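Local coordinates for putative major capsid protein (Cafeteriavirus-dependent mavirus, PDB 6G43) that probably builds the icosahedral shell of the virophage as a trimeric capsomer, its subunits probably having the double jelly-roll fold of hexon-like capsid proteins, at residues Q43-V48 / M268-W273; L87-L92 / R189-T194; I361-D366 / L433-Y438. All coordinates share one frame; numbering follows the deposited sequence.

How the interactions relate
The three contacts are spread widely over the subunit and do not touch one another. Interaction 1 pairs two strands of the large antiparallel sheet; interaction 2, about 40 Å away between centres, joins loops next to strands of that same sheet. In sequence, interaction 2 is nested within the loop that interaction 1 closes. Interaction 3 follows both along the chain and lies across the chain's centre from them, about 48 Å from interaction 1 and 59 Å from interaction 2 between centres, in the C-terminal part. Each has a neighbouring subunit close by: the second at interactions 1 and 2, the third at interactions 1 and 3.

Interaction 1 of 3, residues Q43-V48 / M268-W273; sequences QTIQPV and MLVQNW
Q43 and I45 add a short edge to the strand that runs through M268 and V270, a piece of antiparallel sheet in what is consistent with the first jelly roll of the capsid protein. Four backbone hydrogen bonds hold it. Q43 and V270 form one hydrogen-bonded pair, with Q43 N to V270 O at 2.9 Å, and I45 and M268 form the next, with I45 N to M268 O also at 2.9 Å. T44 and L269 between them are a non-hydrogen-bonded pair whose side chains point to the other face. Beyond I45 the first segment leaves the strand, while strand 258-273 is also bonded on its far edge to strand 68-84, through L269 and R74.

Apolar contacts gather on the face of Q43, I45, M268 and V270, where F61 packs on M268, L65 on Q43 and P73 on V270. V270 CG2 is reached by Q43 CG at 3.9 Å. Selenomethionine M268 lies alongside I45, and the bend at its last torsion (chi3 62°) carries the methyl CE back toward the isoleucine. I45 CD1 thus sits 3.7 Å from M268 CE and 3.7 Å from V270 CG2, crossing the valine nearly at right angles.

Interaction 2 of 3, residues L87-L92 / R189-T194; sequences LADSSL and RAAGST
R189 reaches across to the loop of L87-L92 and grips a single carbonyl with both terminal nitrogens. NH2 lies 2.7 Å from S90 O and NH1 lies 3.0 Å from the same S90 O, end-on, with the oxygen near the guanidinium plane and both nitrogens in the plane of the carbonyl. NH1 adds a weak bond to S91 O at 3.3 Å, and a water bridges the same two atoms, donating to S91 O and accepting from R189 NH1. L92 lies over one face of the guanidinium: its CD1 is 3.6 Å from R189 CZ, displaced toward the rim. The arginine gets there through a bend at chi3 (63°), which turns the group out of the line of its extended inner chain.

A second anchor joins D89 and G192, where OD1 accepts from the glycine N at 2.8 Å on its syn side, somewhat out of the carboxylate plane. Both partners ride on type II beta turns, L87 to S90 and A190 to S193. These lie in the loops that follow strand 68-84 and precede strand 196-205 at one end of the large antiparallel sheet, consistent with loops of the N-terminal jelly roll.

Behind this shell each turn is braced by its closing serine. S90 OG donates to L87 O at 2.7 Å, from above the carbonyl plane, whereas S193 OG meets A190 O in the plane of that residue's own carbonyl, also at 2.7 Å, and S193 N shares the acceptor. Further out, I86 and V248 pack on L92, and D406 and P407 of the second subunit rest on S91 and R189.

Interaction 3 of 3, residues I361-D366 / L433-Y438; sequences IKVDSD and LGLKDY
V363 meets the leucines of the second segment with both of its methyls, and this is the tight part of the contact. Its CG2 lies 3.9 Å from L433 CD1, while its CB is 4.0 Å from L435 CD2 and CG1 faces L435 CD1. The valine crosses each leucine at about a right angle, touching it through branch ends. Two residues earlier on the strand, I361 CD1 touches L433 CD2 at 4.0 Å. L433 therefore splits its two methyls between I361 and V363; with CG anti to its carbonyl carbon (chi1 -62°) it directs the fork toward the strand. M450, F370, F428 and I369 of the same chain close in on this apolar group.

The valine also opens the beta hairpin that joins strands 355-363 and 366-369, the edge of a four-stranded antiparallel sheet consistent with the C-terminal jelly roll. A type II' turn links V363 to D366, with V363 N bonded to D366 O at 2.9 Å and D366 N to V363 O at 3.1 Å. The loop facing it, L433-Y438, leads toward strand 448-457, and L433 O there accepts a hydrogen bond from S40 OG of the third subunit.

Toward the turn the contact becomes looser and polar, with no hydrogen bond between the segments. D366 lays its carboxylate against L435, OD2 being 3.9 Å from CD2, and passes K436 without pairing: OD2 and K436 NZ are 6.9 Å apart. D364 OD2 and D437 OD2 approach to 4.3 Å, two like charges whose repulsion may be tempered by K446, a long and weak ion-pair partner of D437. The other oxygen of the first aspartate, D364 OD1, is hydrogen-bonded to N449 N.

Interaction 1 of 3, residues Q43-V48 / M268-W273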
# COMPACT_ATOMS: atom_id res chain seq x y z
N GLN A 43 14.38 0.67 30.04
CA GLN A 43 14.54 1.52 31.23
C GLN A 43 14.42 3.00 30.87
O GLN A 43 14.77 3.43 29.76
CB GLN A 43 15.84 1.24 32.00
CG GLN A 43 17.03 0.76 31.19
CD GLN A 43 18.23 0.43 32.07
OE1 GLN A 43 18.30 -0.65 32.64
NE2 GLN A 43 19.16 1.37 32.20
N THR A 44 13.92 3.77 31.84
CA THR A 44 13.64 5.19 31.69
C THR A 44 14.75 5.98 32.38
O THR A 44 14.96 5.84 33.59
CB THR A 44 12.28 5.53 32.33
OG1 THR A 44 11.26 4.70 31.75
CG2 THR A 44 11.91 6.99 32.11
N ILE A 45 15.44 6.81 31.60
CA ILE A 45 16.54 7.64 32.10
C ILE A 45 16.03 9.07 32.25
O ILE A 45 15.60 9.69 31.27
CB ILE A 45 17.75 7.60 31.14
CG1 ILE A 45 18.26 6.16 30.98
CG2 ILE A 45 18.88 8.50 31.65
CD1 ILE A 45 19.08 5.92 29.73
N GLN A 46 16.07 9.58 33.48
CA GLN A 46 15.70 10.97 33.77
C GLN A 46 16.89 11.89 33.46
O GLN A 46 18.03 11.44 33.53
CB GLN A 46 15.32 11.13 35.24
CG GLN A 46 14.14 10.27 35.70
CD GLN A 46 12.84 10.60 34.97
OE1 GLN A 46 12.60 11.75 34.60
NE2 GLN A 46 12.00 9.59 34.77
N PRO A 47 16.62 13.17 33.11
CA PRO A 47 17.71 14.12 32.91
C PRO A 47 18.39 14.52 34.23
O PRO A 47 17.81 14.36 35.30
CB PRO A 47 17.03 15.31 32.24
CG PRO A 47 15.61 15.24 32.68
CD PRO A 47 15.30 13.79 32.89
N VAL A 48 19.61 15.04 34.13
CA VAL A 48 20.43 15.38 35.31
C VAL A 48 19.83 16.48 36.20
O VAL A 48 20.06 16.50 37.41
CB VAL A 48 21.88 15.76 34.94
CG1 VAL A 48 22.56 14.61 34.20
CG2 VAL A 48 21.94 17.04 34.11
N MSE A 268 14.34 9.82 28.49
CA MSE A 268 14.87 9.00 27.41
C MSE A 268 14.55 7.55 27.68
O MSE A 268 14.81 7.06 28.78
CB MSE A 268 16.38 9.20 27.30
CG MSE A 268 16.97 8.43 26.12
SE MSE A 268 18.74 9.13 25.64
CE MSE A 268 19.66 8.73 27.34
N LEU A 269 13.98 6.87 26.68
CA LEU A 269 13.67 5.44 26.76
C LEU A 269 14.71 4.64 25.97
O LEU A 269 14.89 4.88 24.77
CB LEU A 269 12.28 5.16 26.19
CG LEU A 269 11.76 3.71 26.23
CD1 LEU A 269 11.62 3.20 27.66
CD2 LEU A 269 10.44 3.61 25.50
N VAL A 270 15.38 3.71 26.64
CA VAL A 270 16.38 2.83 26.03
C VAL A 270 16.06 1.37 26.32
O VAL A 270 15.37 1.06 27.29
CB VAL A 270 17.81 3.14 26.54
CG1 VAL A 270 18.18 4.59 26.28
CG2 VAL A 270 17.96 2.82 28.02
N GLN A 271 16.57 0.48 25.47
CA GLN A 271 16.63 -0.96 25.75
C GLN A 271 18.05 -1.31 26.17
O GLN A 271 18.99 -0.89 25.50
CB GLN A 271 16.29 -1.77 24.50
CG GLN A 271 14.85 -1.66 24.04
CD GLN A 271 14.59 -2.49 22.80
OE1 GLN A 271 15.01 -2.11 21.70
NE2 GLN A 271 13.90 -3.61 22.95
N ASN A 272 18.20 -2.06 27.25
CA ASN A 272 19.52 -2.54 27.69
C ASN A 272 19.46 -4.01 28.07
O ASN A 272 18.70 -4.39 28.96
CB ASN A 272 20.03 -1.72 28.88
CG ASN A 272 21.48 -2.04 29.23
OD1 ASN A 272 21.75 -2.72 30.22
ND2 ASN A 272 22.41 -1.57 28.41
N TRP A 273 20.28 -4.84 27.40
CA TRP A 273 20.25 -6.29 27.60
C TRP A 273 21.62 -6.94 27.37
O TRP A 273 22.48 -6.39 26.69
CB TRP A 273 19.20 -6.92 26.68
CG TRP A 273 19.55 -6.98 25.21
CD1 TRP A 273 20.02 -8.06 24.52
CD2 TRP A 273 19.42 -5.92 24.25
NE1 TRP A 273 20.21 -7.73 23.20
CE2 TRP A 273 19.85 -6.43 23.01
CE3 TRP A 273 19.00 -4.58 24.33
CZ2 TRP A 273 19.87 -5.65 21.84
CZ3 TRP A 273 19.01 -3.81 23.17
CH2 TRP A 273 19.44 -4.34 21.94

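Interaction 2 of 3, residues L87-L92 / R189-T194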
# COMPACT_ATOMS: atom_id res chain seq x y z
N LEU A 87 -12.23 31.65 18.08
CA LEU A 87 -13.59 32.22 18.08
C LEU A 87 -14.51 31.40 18.98
O LEU A 87 -14.42 30.17 19.01
CB LEU A 87 -14.16 32.27 16.66
CG LEU A 87 -15.53 32.94 16.49
CD1 LEU A 87 -15.46 34.43 16.80
CD2 LEU A 87 -16.08 32.72 15.08
N ALA A 88 -15.38 32.10 19.71
CA ALA A 88 -16.26 31.47 20.69
C ALA A 88 -17.15 30.40 20.06
O ALA A 88 -17.71 30.60 18.99
CB ALA A 88 -17.11 32.54 21.37
N ASP A 89 -17.24 29.25 20.74
CA ASP A 89 -18.06 28.10 20.32
C ASP A 89 -17.66 27.50 18.96
O ASP A 89 -18.51 27.03 18.20
CB ASP A 89 -19.56 28.47 20.35
CG ASP A 89 -20.01 29.04 21.69
OD1 ASP A 89 -19.53 28.55 22.75
OD2 ASP A 89 -20.84 29.97 21.69
N SER A 90 -16.36 27.51 18.68
CA SER A 90 -15.80 26.77 17.55
C SER A 90 -15.73 25.30 17.95
O SER A 90 -15.22 24.98 19.03
CB SER A 90 -14.40 27.29 17.22
OG SER A 90 -14.44 28.63 16.78
N SER A 91 -16.25 24.42 17.10
CA SER A 91 -16.25 22.98 17.38
C SER A 91 -14.84 22.37 17.43
O SER A 91 -14.58 21.46 18.22
CB SER A 91 -17.10 22.23 16.34
OG SER A 91 -16.47 22.19 15.08
N LEU A 92 -13.96 22.90 16.57
CA LEU A 92 -12.59 22.41 16.40
C LEU A 92 -12.49 20.95 15.92
O LEU A 92 -11.49 20.29 16.17
CB LEU A 92 -11.75 22.63 17.68
CG LEU A 92 -11.67 24.06 18.20
CD1 LEU A 92 -10.92 24.10 19.52
CD2 LEU A 92 -11.00 24.98 17.19
N ARG A 189 -14.26 22.20 27.89
CA ARG A 189 -14.47 23.50 27.27
C ARG A 189 -15.84 24.04 27.65
O ARG A 189 -16.86 23.42 27.33
CB ARG A 189 -14.39 23.38 25.75
CG ARG A 189 -13.06 22.85 25.22
CD ARG A 189 -13.12 22.69 23.71
NE ARG A 189 -13.33 23.97 23.03
CZ ARG A 189 -13.71 24.13 21.77
NH1 ARG A 189 -13.94 23.08 20.97
NH2 ARG A 189 -13.87 25.36 21.29
N ALA A 190 -15.86 25.17 28.34
CA ALA A 190 -17.11 25.83 28.72
C ALA A 190 -17.73 26.53 27.50
O ALA A 190 -17.02 26.88 26.55
CB ALA A 190 -16.86 26.84 29.83
N ALA A 191 -19.04 26.71 27.54
CA ALA A 191 -19.75 27.44 26.49
C ALA A 191 -19.30 28.90 26.49
O ALA A 191 -19.26 29.54 27.54
CB ALA A 191 -21.26 27.34 26.69
N GLY A 192 -18.93 29.40 25.31
CA GLY A 192 -18.41 30.76 25.16
C GLY A 192 -16.91 30.93 25.34
O GLY A 192 -16.40 32.05 25.20
N SER A 193 -16.19 29.84 25.64
CA SER A 193 -14.74 29.91 25.86
C SER A 193 -13.99 30.13 24.54
O SER A 193 -14.36 29.56 23.51
CB SER A 193 -14.24 28.63 26.53
OG SER A 193 -14.52 27.49 25.74
N THR A 194 -12.95 30.96 24.60
CA THR A 194 -12.12 31.31 23.44
C THR A 194 -10.76 30.60 23.45
O THR A 194 -9.91 30.86 22.58
CB THR A 194 -11.89 32.83 23.37
OG1 THR A 194 -11.18 33.28 24.53
CG2 THR A 194 -13.22 33.59 23.25
O HOH W 1 -13.68 20.35 20.59

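Interaction 3 of 3, residues I361-D366 / L433-Y438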
# COMPACT_ATOMS: atom_id res chain seq x y z
N ILE A 361 22.51 24.26 -12.44
CA ILE A 361 23.60 23.95 -11.52
C ILE A 361 24.93 24.09 -12.25
O ILE A 361 25.07 23.70 -13.41
CB ILE A 361 23.44 22.51 -10.95
CG1 ILE A 361 22.12 22.39 -10.17
CG2 ILE A 361 24.61 22.15 -10.03
CD1 ILE A 361 21.71 20.98 -9.85
N LYS A 362 25.90 24.67 -11.54
CA LYS A 362 27.27 24.80 -12.03
C LYS A 362 28.15 23.92 -11.15
O LYS A 362 28.01 23.93 -9.93
CB LYS A 362 27.72 26.26 -11.94
CG LYS A 362 29.14 26.53 -12.40
CD LYS A 362 29.46 28.02 -12.36
CE LYS A 362 30.94 28.28 -12.58
NZ LYS A 362 31.26 29.73 -12.66
N VAL A 363 29.05 23.16 -11.77
CA VAL A 363 30.07 22.38 -11.05
C VAL A 363 31.42 22.63 -11.73
O VAL A 363 31.65 22.16 -12.85
CB VAL A 363 29.75 20.87 -11.04
CG1 VAL A 363 30.81 20.11 -10.24
CG2 VAL A 363 28.38 20.62 -10.44
N ASP A 364 32.29 23.36 -11.04
CA ASP A 364 33.58 23.82 -11.58
C ASP A 364 33.36 24.65 -12.86
O ASP A 364 32.68 25.68 -12.80
CB ASP A 364 34.56 22.63 -11.77
CG ASP A 364 34.82 21.87 -10.47
OD1 ASP A 364 34.81 22.49 -9.38
OD2 ASP A 364 35.05 20.65 -10.55
N SER A 365 33.90 24.22 -14.01
CA SER A 365 33.71 24.92 -15.28
C SER A 365 32.42 24.55 -16.03
O SER A 365 32.04 25.25 -16.97
CB SER A 365 34.92 24.67 -16.19
OG SER A 365 35.00 23.30 -16.55
N ASP A 366 31.77 23.45 -15.63
CA ASP A 366 30.54 22.97 -16.29
C ASP A 366 29.33 23.77 -15.79
O ASP A 366 29.02 23.74 -14.60
CB ASP A 366 30.37 21.47 -16.00
CG ASP A 366 29.62 20.73 -17.10
OD1 ASP A 366 28.66 21.29 -17.67
OD2 ASP A 366 29.99 19.57 -17.39
N LEU A 433 23.98 14.55 -12.70
CA LEU A 433 24.49 15.74 -13.39
C LEU A 433 25.06 15.47 -14.79
O LEU A 433 25.05 16.37 -15.63
CB LEU A 433 25.56 16.43 -12.54
CG LEU A 433 25.13 16.95 -11.17
CD1 LEU A 433 26.35 17.31 -10.34
CD2 LEU A 433 24.21 18.16 -11.32
N GLY A 434 25.55 14.26 -15.02
CA GLY A 434 26.11 13.88 -16.32
C GLY A 434 27.32 14.72 -16.71
O GLY A 434 27.42 15.20 -17.84
N LEU A 435 28.22 14.90 -15.75
CA LEU A 435 29.41 15.73 -15.94
C LEU A 435 30.40 15.05 -16.88
O LEU A 435 30.62 13.84 -16.76
CB LEU A 435 30.10 15.98 -14.59
CG LEU A 435 29.29 16.72 -13.53
CD1 LEU A 435 29.99 16.63 -12.18
CD2 LEU A 435 29.06 18.18 -13.92
N LYS A 436 30.96 15.82 -17.80
CA LYS A 436 32.05 15.32 -18.66
C LYS A 436 33.32 15.03 -17.84
O LYS A 436 34.09 14.14 -18.20
CB LYS A 436 32.34 16.26 -19.84
CG LYS A 436 32.76 17.68 -19.51
CD LYS A 436 32.94 18.53 -20.76
CE LYS A 436 34.12 18.08 -21.61
NZ LYS A 436 34.50 19.08 -22.64
N ASP A 437 33.51 15.77 -16.75
CA ASP A 437 34.53 15.44 -15.75
C ASP A 437 34.07 14.21 -14.96
O ASP A 437 33.37 14.32 -13.94
CB ASP A 437 34.77 16.65 -14.82
CG ASP A 437 35.93 16.44 -13.84
OD1 ASP A 437 36.58 15.36 -13.84
OD2 ASP A 437 36.21 17.38 -13.07
N TYR A 438 34.48 13.04 -15.44
CA TYR A 438 34.07 11.75 -14.85
C TYR A 438 34.68 11.42 -13.47
O TYR A 438 34.25 10.46 -12.83
CB TYR A 438 34.30 10.58 -15.83
CG TYR A 438 35.72 10.43 -16.35
CD1 TYR A 438 36.71 9.82 -15.57
CD2 TYR A 438 36.06 10.87 -17.63
CE1 TYR A 438 38.01 9.68 -16.05
CE2 TYR A 438 37.36 10.74 -18.12
CZ TYR A 438 38.33 10.14 -17.33
OH TYR A 438 39.61 10.00 -17.81